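Local coordinates for protein thymidylate synthase 1 (Bacillus subtilis, PDB 1BKP) that catalyses the reductive methylation of dUMP to dTMP, with 5,10-methylenetetrahydrofolate as methyl donor and reductant, as a homodimer, at residues Q110-R116 with D124-Y128; K172-E176 with Q199-A203. Residues are numbered along the deposited sequence.

Contact 1. Residues Q110-R116 with D124-Y128; sequences QLGKKNR and DQVDY
Q110 to G112 lie on the weakly bonded helix 108-112. Q110 O accepts a weak hydrogen bond from Q125 NE2 (3.4 Å); Q125 OE1 takes a stronger one from M145 N. Water 1 joins Q110 O and K113 O (2.8 Å each) to Q125 N (2.9 Å). L111 (mt) puts CB 3.9 Å from V126 CG2, its CA 5.5 Å from Q125 CA. K113 and K114 are extended, N115 turns (psi near 0°) and R116 is in beta conformation. K113 O takes a CA-H...O contact from D124 CA (3.2 Å). K114 curls back (m, m): NZ meets D124 OD2 (2.7 Å, a salt bridge) and G112 O (2.9 Å). D124 N-caps helix 125-135: in rotamer p, OD1 accepts from D127 N at 2.9 Å and weakly from V126 N at 3.0 Å. N115 and R116 face V123 in a classic beta bulge where hairpin 116-123 starts. R116 stacks cation-pi on Y128, CZ 4.0 Å from the ring centroid, planes at 29°; NH2 salt-bridges D153 of the second subunit.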
ATOM      1  N   GLN A 110      -4.079   1.565  17.674  1.00 15.05           N
ATOM      2  CA  GLN A 110      -3.823   0.362  16.917  1.00 15.89           C
ATOM      3  C   GLN A 110      -2.394  -0.137  17.155  1.00 16.36           C
ATOM      4  O   GLN A 110      -2.142  -1.335  17.141  1.00 16.87           O
ATOM      5  CB  GLN A 110      -4.063   0.622  15.430  1.00 13.09           C
ATOM      6  CG  GLN A 110      -5.629   0.745  15.101  1.00  9.70           C
ATOM      7  CD  GLN A 110      -6.393  -0.490  15.548  1.00 16.16           C
ATOM      8  OE1 GLN A 110      -5.873  -1.619  15.417  1.00 19.28           O
ATOM      9  NE2 GLN A 110      -7.596  -0.329  16.065  1.00 14.20           N
ATOM     10  N   LEU A 111      -1.451   0.795  17.239  1.00 17.62           N
ATOM     11  CA  LEU A 111      -0.018   0.453  17.451  1.00 18.09           C
ATOM     12  C   LEU A 111       0.306  -0.111  18.858  1.00 19.17           C
ATOM     13  O   LEU A 111       1.397  -0.722  19.076  1.00 20.01           O
ATOM     14  CB  LEU A 111       0.901   1.656  17.154  1.00 17.49           C
ATOM     15  CG  LEU A 111       0.943   1.974  15.624  1.00 18.97           C
ATOM     16  CD1 LEU A 111       1.852   3.118  15.313  1.00 17.91           C
ATOM     17  CD2 LEU A 111       1.316   0.762  14.722  1.00 20.72           C
ATOM     18  N   GLY A 112      -0.660   0.076  19.787  1.00 17.11           N
ATOM     19  CA  GLY A 112      -0.444  -0.331  21.157  1.00 15.13           C
ATOM     20  C   GLY A 112      -1.208  -1.580  21.564  1.00 20.51           C
ATOM     21  O   GLY A 112      -0.966  -2.063  22.681  1.00 22.14           O
ATOM     22  N   LYS A 113      -2.070  -2.130  20.686  1.00 20.80           N
ATOM     23  CA  LYS A 113      -2.869  -3.289  21.015  1.00 21.50           C
ATOM     24  C   LYS A 113      -1.946  -4.503  21.124  1.00 20.58           C
ATOM     25  O   LYS A 113      -1.217  -4.787  20.199  1.00 21.14           O
ATOM     26  CB  LYS A 113      -3.848  -3.489  19.874  1.00 24.21           C
ATOM     27  CG  LYS A 113      -5.077  -4.229  20.164  1.00 39.37           C
ATOM     28  CD  LYS A 113      -6.173  -3.763  19.187  1.00 39.17           C
ATOM     29  CE  LYS A 113      -7.381  -4.514  19.466  1.00 41.79           C
ATOM     30  NZ  LYS A 113      -8.300  -4.421  18.338  1.00 32.65           N
ATOM     31  N   LYS A 114      -1.999  -5.244  22.209  1.00 19.19           N
ATOM     32  CA  LYS A 114      -1.101  -6.427  22.343  1.00 21.26           C
ATOM     33  C   LYS A 114      -1.773  -7.574  21.603  1.00 22.95           C
ATOM     34  O   LYS A 114      -2.577  -8.259  22.172  1.00 25.45           O
ATOM     35  CB  LYS A 114      -0.889  -6.784  23.834  1.00 20.65           C
ATOM     36  CG  LYS A 114      -0.368  -5.634  24.712  1.00 27.92           C
ATOM     37  CD  LYS A 114       0.926  -5.107  24.165  1.00 43.22           C
ATOM     38  CE  LYS A 114       1.451  -3.870  24.966  1.00 56.61           C
ATOM     39  NZ  LYS A 114       1.445  -2.540  24.192  1.00 53.93           N
ATOM     40  N   ASN A 115      -1.424  -7.789  20.334  1.00 22.21           N
ATOM     41  CA  ASN A 115      -2.101  -8.779  19.553  1.00 23.30           C
ATOM     42  C   ASN A 115      -1.210  -9.801  18.877  1.00 26.32           C
ATOM     43  O   ASN A 115      -1.718 -10.640  18.145  1.00 28.05           O
ATOM     44  CB  ASN A 115      -3.032  -8.057  18.537  1.00 16.96           C
ATOM     45  CG  ASN A 115      -2.305  -6.944  17.715  1.00 21.69           C
ATOM     46  OD1 ASN A 115      -1.095  -6.938  17.594  1.00 22.14           O
ATOM     47  ND2 ASN A 115      -3.071  -6.050  17.100  1.00 21.09           N
ATOM     48  N   ARG A 116       0.109  -9.731  19.076  1.00 24.02           N
ATOM     49  CA  ARG A 116       1.001 -10.702  18.475  1.00 23.37           C
ATOM     50  C   ARG A 116       1.702 -11.564  19.565  1.00 26.97           C
ATOM     51  O   ARG A 116       2.149 -11.033  20.559  1.00 26.83           O
ATOM     52  CB  ARG A 116       2.095 -10.018  17.667  1.00 24.40           C
ATOM     53  CG  ARG A 116       1.640  -9.064  16.554  1.00 41.37           C
ATOM     54  CD  ARG A 116       0.859  -9.770  15.450  1.00 41.90           C
ATOM     55  NE  ARG A 116       1.423 -11.066  15.101  1.00 18.57           N
ATOM     56  CZ  ARG A 116       2.218 -11.292  14.055  1.00 18.81           C
ATOM     57  NH1 ARG A 116       2.606 -10.299  13.257  1.00 22.64           N
ATOM     58  NH2 ARG A 116       2.512 -12.532  13.724  1.00 27.04           N
ATOM     59  N   ASP A 124       2.685  -5.727  21.019  1.00 19.85           N
ATOM     60  CA  ASP A 124       1.986  -4.890  20.008  1.00 19.39           C
ATOM     61  C   ASP A 124       2.793  -4.843  18.675  1.00 19.48           C
ATOM     62  O   ASP A 124       3.906  -5.432  18.537  1.00 21.75           O
ATOM     63  CB  ASP A 124       1.675  -3.477  20.613  1.00 18.29           C
ATOM     64  CG  ASP A 124       2.931  -2.671  20.935  1.00 19.34           C
ATOM     65  OD1 ASP A 124       3.954  -2.709  20.167  1.00 15.99           O
ATOM     66  OD2 ASP A 124       2.925  -2.024  22.003  1.00 21.03           O
ATOM     67  N   GLN A 125       2.273  -4.107  17.702  1.00 14.70           N
ATOM     68  CA  GLN A 125       2.937  -4.042  16.409  1.00 13.84           C
ATOM     69  C   GLN A 125       4.291  -3.431  16.412  1.00 14.26           C
ATOM     70  O   GLN A 125       5.112  -3.756  15.584  1.00 14.24           O
ATOM     71  CB  GLN A 125       2.052  -3.218  15.446  1.00 13.69           C
ATOM     72  CG  GLN A 125       0.734  -3.944  15.014  1.00 20.93           C
ATOM     73  CD  GLN A 125       0.043  -3.153  13.889  1.00 18.22           C
ATOM     74  OE1 GLN A 125       0.681  -2.921  12.811  1.00 20.85           O
ATOM     75  NE2 GLN A 125      -1.178  -2.647  14.144  1.00 16.07           N
ATOM     76  N   VAL A 126       4.526  -2.459  17.280  1.00 14.63           N
ATOM     77  CA  VAL A 126       5.802  -1.784  17.254  1.00 16.57           C
ATOM     78  C   VAL A 126       6.885  -2.714  17.895  1.00 15.75           C
ATOM     79  O   VAL A 126       7.952  -2.901  17.306  1.00 14.73           O
ATOM     80  CB  VAL A 126       5.721  -0.455  18.019  1.00 17.46           C
ATOM     81  CG1 VAL A 126       7.094   0.222  18.067  1.00 17.86           C
ATOM     82  CG2 VAL A 126       4.655   0.473  17.386  1.00 16.76           C
ATOM     83  N   ASP A 127       6.616  -3.295  19.073  1.00 14.63           N
ATOM     84  CA  ASP A 127       7.607  -4.210  19.655  1.00 13.72           C
ATOM     85  C   ASP A 127       7.806  -5.454  18.815  1.00 14.76           C
ATOM     86  O   ASP A 127       8.945  -5.944  18.691  1.00 16.67           O
ATOM     87  CB  ASP A 127       7.165  -4.603  21.059  1.00 13.12           C
ATOM     88  CG  ASP A 127       7.300  -3.442  22.050  1.00 19.37           C
ATOM     89  OD1 ASP A 127       8.196  -2.568  21.863  1.00 17.11           O
ATOM     90  OD2 ASP A 127       6.439  -3.393  22.946  1.00 21.19           O
ATOM     91  N   TYR A 128       6.755  -5.875  18.106  1.00 13.11           N
ATOM     92  CA  TYR A 128       6.901  -7.037  17.297  1.00 11.75           C
ATOM     93  C   TYR A 128       7.839  -6.657  16.112  1.00 11.90           C
ATOM     94  O   TYR A 128       8.821  -7.349  15.781  1.00 14.31           O
ATOM     95  CB  TYR A 128       5.539  -7.476  16.740  1.00 11.56           C
ATOM     96  CG  TYR A 128       5.679  -8.763  15.961  1.00 15.49           C
ATOM     97  CD1 TYR A 128       5.730  -9.999  16.627  1.00 19.68           C
ATOM     98  CD2 TYR A 128       5.812  -8.748  14.577  1.00 17.10           C
ATOM     99  CE1 TYR A 128       5.886 -11.171  15.936  1.00 20.96           C
ATOM    100  CE2 TYR A 128       5.963  -9.914  13.875  1.00 19.28           C
ATOM    101  CZ  TYR A 128       5.976 -11.107  14.560  1.00 19.07           C
ATOM    102  OH  TYR A 128       5.924 -12.231  13.782  1.00 29.36           O
TER
HETATM  103  O   HOH W   1      -0.605  -3.618  17.746  1.00 19.69           O
HETATM  104  O   HOH W   2      -3.652  -3.356  15.883  1.00 20.58           O

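Contact 2. Residues K172-E176 with Q199-A203; sequences KLHLE and QRMIA
Strand 172-183, helix 188-206 and strand 209-223 form a beta-alpha-beta unit of the thymidylate synthase fold, and here the start of the strand packs on the C-terminal half of the helix. The two short segments run roughly antiparallel, at 146° with axes 9.4 Å apart; L173 CA lies 6.3 Å from A203 CA, and L175 CA 6.5 Å from Q199 CA. Strand 172-176 is regular beta, and 199-203 is regular alpha-helix. L173 and L175 both point toward the helix, in the same tp rotamer, while H174 between them turns away and packs on I43 of the second subunit. L173 CD2 sits near I202 CG2 (3.8 Å) and over the backbone of A203 (CA, 3.6 Å). I202, mt, points toward the strand and also touches W166 of the neighbouring strand, as L175 does. Q199 is stretched out (chi1 and chi2 both t), so that its amide reaches the sheet: CD lies 3.8 Å from L175 CB, OE1 accepts from N51 ND2, and NE2 also donates to E212 O of strand 209-223. With chi3 at 11°, Q199 NE2 donates to L173 O at 2.9 Å, with an N-H...O angle of 147°.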
ATOM      1  N   LYS A 172      21.338  -2.514   5.313  1.00 17.07           N
ATOM      2  CA  LYS A 172      20.566  -1.273   5.272  1.00 16.94           C
ATOM      3  C   LYS A 172      19.024  -1.516   5.482  1.00 18.06           C
ATOM      4  O   LYS A 172      18.439  -2.524   4.990  1.00 16.30           O
ATOM      5  CB  LYS A 172      20.794  -0.582   3.942  1.00 23.90           C
ATOM      6  CG  LYS A 172      22.256  -0.177   3.737  1.00 25.08           C
ATOM      7  CD  LYS A 172      22.445   0.304   2.319  1.00 24.13           C
ATOM      8  CE  LYS A 172      23.858   0.638   2.031  1.00 50.37           C
ATOM      9  NZ  LYS A 172      24.052   0.713   0.519  1.00 67.15           N
ATOM     10  N   LEU A 173      18.413  -0.571   6.203  1.00 16.60           N
ATOM     11  CA  LEU A 173      16.997  -0.563   6.502  1.00 16.23           C
ATOM     12  C   LEU A 173      16.223   0.409   5.562  1.00 17.00           C
ATOM     13  O   LEU A 173      16.401   1.640   5.642  1.00 16.02           O
ATOM     14  CB  LEU A 173      16.809  -0.101   7.942  1.00 15.64           C
ATOM     15  CG  LEU A 173      15.386  -0.215   8.525  1.00 15.22           C
ATOM     16  CD1 LEU A 173      14.822  -1.645   8.444  1.00 12.98           C
ATOM     17  CD2 LEU A 173      15.382   0.225  10.063  1.00 13.02           C
ATOM     18  N   HIS A 174      15.438  -0.148   4.633  1.00 15.36           N
ATOM     19  CA  HIS A 174      14.622   0.632   3.671  1.00 12.32           C
ATOM     20  C   HIS A 174      13.210   0.731   4.258  1.00 12.59           C
ATOM     21  O   HIS A 174      12.721  -0.239   4.916  1.00 11.56           O
ATOM     22  CB  HIS A 174      14.603  -0.108   2.317  1.00 12.00           C
ATOM     23  CG  HIS A 174      15.965  -0.451   1.808  1.00 12.27           C
ATOM     24  ND1 HIS A 174      16.606   0.233   0.775  1.00 12.11           N
ATOM     25  CD2 HIS A 174      16.798  -1.488   2.141  1.00 13.64           C
ATOM     26  CE1 HIS A 174      17.764  -0.364   0.504  1.00 11.79           C
ATOM     27  NE2 HIS A 174      17.908  -1.407   1.307  1.00 12.08           N
ATOM     28  N   LEU A 175      12.519   1.870   3.975  1.00 13.09           N
ATOM     29  CA  LEU A 175      11.203   2.074   4.537  1.00 11.69           C
ATOM     30  C   LEU A 175      10.304   2.463   3.387  1.00 12.15           C
ATOM     31  O   LEU A 175      10.685   3.331   2.577  1.00 12.32           O
ATOM     32  CB  LEU A 175      11.173   3.246   5.580  1.00 12.14           C
ATOM     33  CG  LEU A 175       9.767   3.774   5.971  1.00 11.20           C
ATOM     34  CD1 LEU A 175       8.962   2.578   6.584  1.00 10.82           C
ATOM     35  CD2 LEU A 175       9.878   4.918   6.997  1.00 12.42           C
ATOM     36  N   GLU A 176       9.128   1.810   3.295  1.00 11.64           N
ATOM     37  CA  GLU A 176       8.154   2.199   2.270  1.00 11.36           C
ATOM     38  C   GLU A 176       6.866   2.549   3.035  1.00 10.04           C
ATOM     39  O   GLU A 176       6.364   1.758   3.820  1.00 12.31           O
ATOM     40  CB  GLU A 176       7.910   1.036   1.279  1.00 10.10           C
ATOM     41  CG  GLU A 176       6.961   1.435   0.183  1.00 16.49           C
ATOM     42  CD  GLU A 176       7.028   0.571  -1.077  1.00 22.86           C
ATOM     43  OE1 GLU A 176       7.490  -0.579  -0.981  1.00 19.41           O
ATOM     44  OE2 GLU A 176       6.606   1.047  -2.144  1.00 17.37           O
ATOM     45  N   GLN A 199      12.200   6.508  10.258  1.00 14.51           N
ATOM     46  CA  GLN A 199      13.179   5.611   9.679  1.00 14.95           C
ATOM     47  C   GLN A 199      14.504   5.741  10.429  1.00 16.97           C
ATOM     48  O   GLN A 199      15.171   4.693  10.733  1.00 18.19           O
ATOM     49  CB  GLN A 199      13.442   5.927   8.224  1.00 12.72           C
ATOM     50  CG  GLN A 199      14.252   4.842   7.547  1.00 14.41           C
ATOM     51  CD  GLN A 199      14.453   5.130   6.079  1.00 16.83           C
ATOM     52  OE1 GLN A 199      14.155   6.223   5.645  1.00 17.11           O
ATOM     53  NE2 GLN A 199      15.005   4.165   5.310  1.00 14.12           N
ATOM     54  N   ARG A 200      14.976   6.994  10.551  1.00 15.35           N
ATOM     55  CA  ARG A 200      16.229   7.286  11.265  1.00 15.58           C
ATOM     56  C   ARG A 200      16.196   6.815  12.704  1.00 15.97           C
ATOM     57  O   ARG A 200      17.200   6.233  13.187  1.00 19.00           O
ATOM     58  CB  ARG A 200      16.560   8.786  11.174  1.00 16.69           C
ATOM     59  CG  ARG A 200      16.799   9.197   9.643  1.00 13.31           C
ATOM     60  CD  ARG A 200      16.989  10.703   9.440  1.00  9.73           C
ATOM     61  NE  ARG A 200      17.087  10.925   8.005  1.00 11.36           N
ATOM     62  CZ  ARG A 200      18.201  11.268   7.379  1.00 14.47           C
ATOM     63  NH1 ARG A 200      19.327  11.558   8.063  1.00 19.15           N
ATOM     64  NH2 ARG A 200      18.159  11.400   6.085  1.00 12.20           N
ATOM     65  N   MET A 201      15.080   6.991  13.417  1.00 13.61           N
ATOM     66  CA  MET A 201      15.009   6.514  14.816  1.00 13.79           C
ATOM     67  C   MET A 201      15.189   5.004  14.930  1.00 16.76           C
ATOM     68  O   MET A 201      15.976   4.499  15.763  1.00 16.69           O
ATOM     69  CB  MET A 201      13.650   6.818  15.410  1.00 13.63           C
ATOM     70  CG  MET A 201      13.527   8.379  15.718  1.00 16.99           C
ATOM     71  SD  MET A 201      11.775   8.746  16.079  1.00 20.57           S
ATOM     72  CE  MET A 201      11.499   8.052  17.703  1.00 20.32           C
ATOM     73  N   ILE A 202      14.456   4.298  14.058  1.00 19.30           N
ATOM     74  CA  ILE A 202      14.394   2.831  14.123  1.00 18.54           C
ATOM     75  C   ILE A 202      15.702   2.232  13.642  1.00 13.77           C
ATOM     76  O   ILE A 202      16.194   1.301  14.228  1.00 13.14           O
ATOM     77  CB  ILE A 202      13.056   2.154  13.448  1.00 19.81           C
ATOM     78  CG1 ILE A 202      11.815   2.401  14.367  1.00 19.88           C
ATOM     79  CG2 ILE A 202      13.327   0.573  13.270  1.00 16.53           C
ATOM     80  CD1 ILE A 202      10.495   2.058  13.775  1.00 26.55           C
ATOM     81  N   ALA A 203      16.294   2.798  12.619  1.00 13.35           N
ATOM     82  CA  ALA A 203      17.563   2.275  12.142  1.00 14.03           C
ATOM     83  C   ALA A 203      18.653   2.417  13.265  1.00 18.58           C
ATOM     84  O   ALA A 203      19.491   1.493  13.464  1.00 17.80           O
ATOM     85  CB  ALA A 203      17.985   3.080  10.910  1.00 12.43           C
TER

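How the contacts relate
The two contacts follow each other along the chain, centres 18 Å apart, nearest atoms about 6 Å apart. Contact 2 is buried, fixing a helix against the central mixed sheet mostly by aliphatic packing and a single side-chain-to-backbone hydrogen bond. Contact 1 is only partly buried, closes around a two-stranded hairpin, and relies on charges, a helix cap, a cation-pi stack and water. Helix 125-135 links them: contact 1 contains its first turn, while L130 and L133 pack against I202, and L133 also against L173. Both meet the second subunit: contact 1 through K113, N115 and R116, contact 2 through H174 and E176 on the strand side facing away from its helix, E176 salt-bridging R178 of that subunit.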